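Local structure of extracellular ligand-binding receptor (Desulfohalobium retbaense DSM 5692, 5ERE) at residues A[464-469]-A[477-482]. The protein probably serves as an extracellular sensor, with a leucine-binding-protein-like part that holds 2-oxo-4-methylpentanoic acid and a tandem PAS part that holds cytosine. Numbering follows the deposited sequence.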
ATOM      1  N   SER A 464      14.774  -1.014   1.867  1.00 33.21           N
ATOM      2  CA  SER A 464      14.350  -0.523   0.577  1.00 38.17           C
ATOM      3  C   SER A 464      13.392  -1.546  -0.080  1.00 33.89           C
ATOM      4  O   SER A 464      12.439  -1.179  -0.759  1.00 46.30           O
ATOM      5  CB  SER A 464      15.565  -0.249  -0.315  1.00 40.21           C
ATOM      6  OG  SER A 464      16.277  -1.431  -0.684  1.00 39.80           O
ATOM      7  N   ILE A 465      13.595  -2.816   0.196  1.00 36.21           N
ATOM      8  CA  ILE A 465      12.731  -3.847  -0.407  1.00 33.11           C
ATOM      9  C   ILE A 465      11.464  -3.985   0.437  1.00 38.15           C
ATOM     10  O   ILE A 465      10.343  -3.877  -0.063  1.00 38.34           O
ATOM     11  CB  ILE A 465      13.508  -5.156  -0.547  1.00 37.12           C
ATOM     12  CG1 ILE A 465      14.577  -4.972  -1.623  1.00 41.18           C
ATOM     13  CG2 ILE A 465      12.566  -6.363  -0.898  1.00 45.37           C
ATOM     14  CD1 ILE A 465      15.803  -5.816  -1.466  1.00 43.12           C
ATOM     15  N   ILE A 466      11.641  -4.127   1.744  1.00 43.34           N
ATOM     16  CA  ILE A 466      10.519  -4.414   2.619  1.00 27.63           C
ATOM     17  C   ILE A 466       9.490  -3.280   2.709  1.00 33.85           C
ATOM     18  O   ILE A 466       8.301  -3.539   2.703  1.00 38.85           O
ATOM     19  CB  ILE A 466      11.026  -4.786   4.024  1.00 32.86           C
ATOM     20  CG1 ILE A 466      11.683  -6.152   3.946  1.00 36.21           C
ATOM     21  CG2 ILE A 466       9.907  -4.797   5.012  1.00 37.97           C
ATOM     22  CD1 ILE A 466      12.591  -6.466   5.077  1.00 33.77           C
ATOM     23  N   SER A 467       9.932  -2.031   2.826  1.00 32.20           N
ATOM     24  CA  SER A 467       9.000  -0.935   2.995  1.00 37.08           C
ATOM     25  C   SER A 467       8.043  -0.770   1.797  1.00 35.19           C
ATOM     26  O   SER A 467       6.897  -0.350   1.953  1.00 39.53           O
ATOM     27  CB  SER A 467       9.775   0.385   3.244  1.00 33.95           C
ATOM     28  OG  SER A 467      10.542   0.709   2.098  1.00 48.74           O
ATOM     29  N   ARG A 468       8.492  -1.081   0.593  1.00 34.68           N
ATOM     30  CA  ARG A 468       7.573  -1.063  -0.539  1.00 38.73           C
ATOM     31  C   ARG A 468       6.502  -2.132  -0.407  1.00 40.61           C
ATOM     32  O   ARG A 468       5.349  -1.912  -0.766  1.00 45.74           O
ATOM     33  CB  ARG A 468       8.325  -1.247  -1.862  1.00 43.56           C
ATOM     34  CG  ARG A 468       9.497  -0.273  -2.039  1.00 54.33           C
ATOM     35  CD  ARG A 468      10.115  -0.317  -3.484  1.00 67.69           C
ATOM     36  NE  ARG A 468      10.582  -1.658  -3.856  1.00 67.18           N
ATOM     37  CZ  ARG A 468      11.857  -2.038  -4.031  1.00 67.98           C
ATOM     38  NH1 ARG A 468      12.879  -1.190  -3.888  1.00 58.43           N
ATOM     39  NH2 ARG A 468      12.113  -3.306  -4.365  1.00 75.28           N
ATOM     40  N   LYS A 469       6.880  -3.300   0.083  1.00 44.58           N
ATOM     41  CA  LYS A 469       5.938  -4.412   0.153  1.00 37.20           C
ATOM     42  C   LYS A 469       4.838  -4.123   1.203  1.00 41.02           C
ATOM     43  O   LYS A 469       3.665  -4.422   0.980  1.00 39.05           O
ATOM     44  CB  LYS A 469       6.689  -5.716   0.477  1.00 47.46           C
ATOM     45  CG  LYS A 469       7.360  -6.386  -0.706  1.00 45.46           C
ATOM     46  CD  LYS A 469       6.383  -7.351  -1.432  1.00 55.92           C
ATOM     47  CE  LYS A 469       6.197  -7.004  -2.880  1.00 60.25           C
ATOM     48  NZ  LYS A 469       7.290  -7.557  -3.696  1.00 66.20           N
ATOM     49  N   ILE A 477       7.226  -5.825   8.924  1.00 39.53           N
ATOM     50  CA  ILE A 477       8.138  -6.924   8.627  1.00 35.17           C
ATOM     51  C   ILE A 477       9.536  -6.551   9.130  1.00 40.29           C
ATOM     52  O   ILE A 477      10.034  -5.446   8.835  1.00 35.31           O
ATOM     53  CB  ILE A 477       8.168  -7.231   7.121  1.00 36.78           C
ATOM     54  CG1 ILE A 477       6.804  -7.747   6.675  1.00 36.62           C
ATOM     55  CG2 ILE A 477       9.304  -8.216   6.753  1.00 31.04           C
ATOM     56  CD1 ILE A 477       6.700  -8.154   5.277  1.00 38.05           C
ATOM     57  N   PHE A 478      10.182  -7.457   9.865  1.00 34.90           N
ATOM     58  CA  PHE A 478      11.547  -7.207  10.286  1.00 38.45           C
ATOM     59  C   PHE A 478      12.416  -8.410   9.937  1.00 32.62           C
ATOM     60  O   PHE A 478      11.914  -9.457   9.543  1.00 37.80           O
ATOM     61  CB  PHE A 478      11.622  -6.838  11.787  1.00 42.17           C
ATOM     62  CG  PHE A 478      11.076  -7.885  12.724  1.00 36.01           C
ATOM     63  CD1 PHE A 478       9.733  -7.923  13.010  1.00 41.98           C
ATOM     64  CD2 PHE A 478      11.924  -8.813  13.324  1.00 34.89           C
ATOM     65  CE1 PHE A 478       9.219  -8.888  13.907  1.00 44.37           C
ATOM     66  CE2 PHE A 478      11.418  -9.777  14.227  1.00 42.23           C
ATOM     67  CZ  PHE A 478      10.073  -9.803  14.510  1.00 37.53           C
ATOM     68  N   VAL A 479      13.731  -8.203  10.002  1.00 32.24           N
ATOM     69  CA  VAL A 479      14.717  -9.210   9.685  1.00 33.41           C
ATOM     70  C   VAL A 479      15.654  -9.439  10.844  1.00 39.92           C
ATOM     71  O   VAL A 479      16.247  -8.519  11.383  1.00 34.56           O
ATOM     72  CB  VAL A 479      15.535  -8.830   8.452  1.00 40.06           C
ATOM     73  CG1 VAL A 479      16.510  -9.944   8.094  1.00 34.31           C
ATOM     74  CG2 VAL A 479      14.602  -8.568   7.304  1.00 35.24           C
ATOM     75  N   LEU A 480      15.766 -10.703  11.221  1.00 37.85           N
ATOM     76  CA  LEU A 480      16.628 -11.107  12.320  1.00 36.26           C
ATOM     77  C   LEU A 480      17.752 -11.980  11.813  1.00 40.53           C
ATOM     78  O   LEU A 480      17.563 -12.839  10.934  1.00 41.11           O
ATOM     79  CB  LEU A 480      15.840 -11.899  13.371  1.00 35.93           C
ATOM     80  CG  LEU A 480      15.590 -11.322  14.751  1.00 51.75           C
ATOM     81  CD1 LEU A 480      14.984  -9.932  14.641  1.00 57.40           C
ATOM     82  CD2 LEU A 480      14.654 -12.277  15.531  1.00 49.77           C
ATOM     83  N   GLN A 481      18.927 -11.789  12.394  1.00 41.89           N
ATOM     84  CA  GLN A 481      20.050 -12.697  12.229  1.00 44.60           C
ATOM     85  C   GLN A 481      19.867 -13.980  13.028  1.00 45.24           C
ATOM     86  O   GLN A 481      19.132 -13.989  13.991  1.00 46.81           O
ATOM     87  CB  GLN A 481      21.308 -12.025  12.694  1.00 47.33           C
ATOM     88  CG  GLN A 481      22.496 -12.425  11.941  1.00 59.67           C
ATOM     89  CD  GLN A 481      23.513 -11.336  11.975  1.00 57.27           C
ATOM     90  OE1 GLN A 481      23.961 -10.888  10.936  1.00 56.24           O
ATOM     91  NE2 GLN A 481      23.871 -10.886  13.178  1.00 59.26           N
ATOM     92  N   ARG A 482      20.566 -15.044  12.655  1.00 50.84           N
ATOM     93  CA  ARG A 482      20.396 -16.327  13.362  1.00 56.32           C
ATOM     94  C   ARG A 482      20.645 -16.193  14.869  1.00 62.45           C
ATOM     95  O   ARG A 482      19.841 -16.670  15.668  1.00 72.15           O
ATOM     96  CB  ARG A 482      21.322 -17.377  12.779  1.00 56.15           C
ATOM     97  CG  ARG A 482      20.699 -18.735  12.621  1.00 60.82           C
ATOM     98  CD  ARG A 482      20.925 -19.535  13.823  1.00 57.49           C
ATOM     99  NE  ARG A 482      20.394 -20.888  13.715  1.00 58.18           N
ATOM    100  CZ  ARG A 482      20.321 -21.716  14.754  1.00 60.20           C
ATOM    101  NH1 ARG A 482      20.716 -21.298  15.958  1.00 50.59           N
ATOM    102  NH2 ARG A 482      19.833 -22.943  14.606  1.00 56.88           N
TER
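I466 meets I477 and V479 in a contact of apolar side chains, a small worked example of how one helix residue can span two alternate residues of a strand. Its two branches divide the work. With chi1 at -71°, the methyl CG2 stands anti to the backbone N and comes down on the base of the I477 side chain. There I466 CG2 lies 3.7 Å from I477 CB. The longer branch reaches further along the strand, where I466 CD1 lies 3.7 Å from V479 CG2 and also brushes I477 CG2 at 4.1 Å. Both strand side chains leave the backbone toward the helix, whereas that of F478, between them, points away, as alternation in a strand requires. With I466 cut back to an alanine, the methyls that meet I477 and V479 are gone, and a gap beside the two strand residues would probably follow.

No hydrogen bond joins 464-469 to 477-482; R468 and K469 both form salt bridges to E335 of the long helix 324-357. That helix also touches I465 and I477, while Y488 of strand 486-488 packs against both I466 and V479. The contact thus lays helix 461-470 on the antiparallel sheet in which strand 476-480 runs between strands 486-488 and 553-561, a sheet whose strand order, 2-1-5-4-3, is that of a PAS-like domain, probably the second of the tandem pair and not the one that holds cytosine.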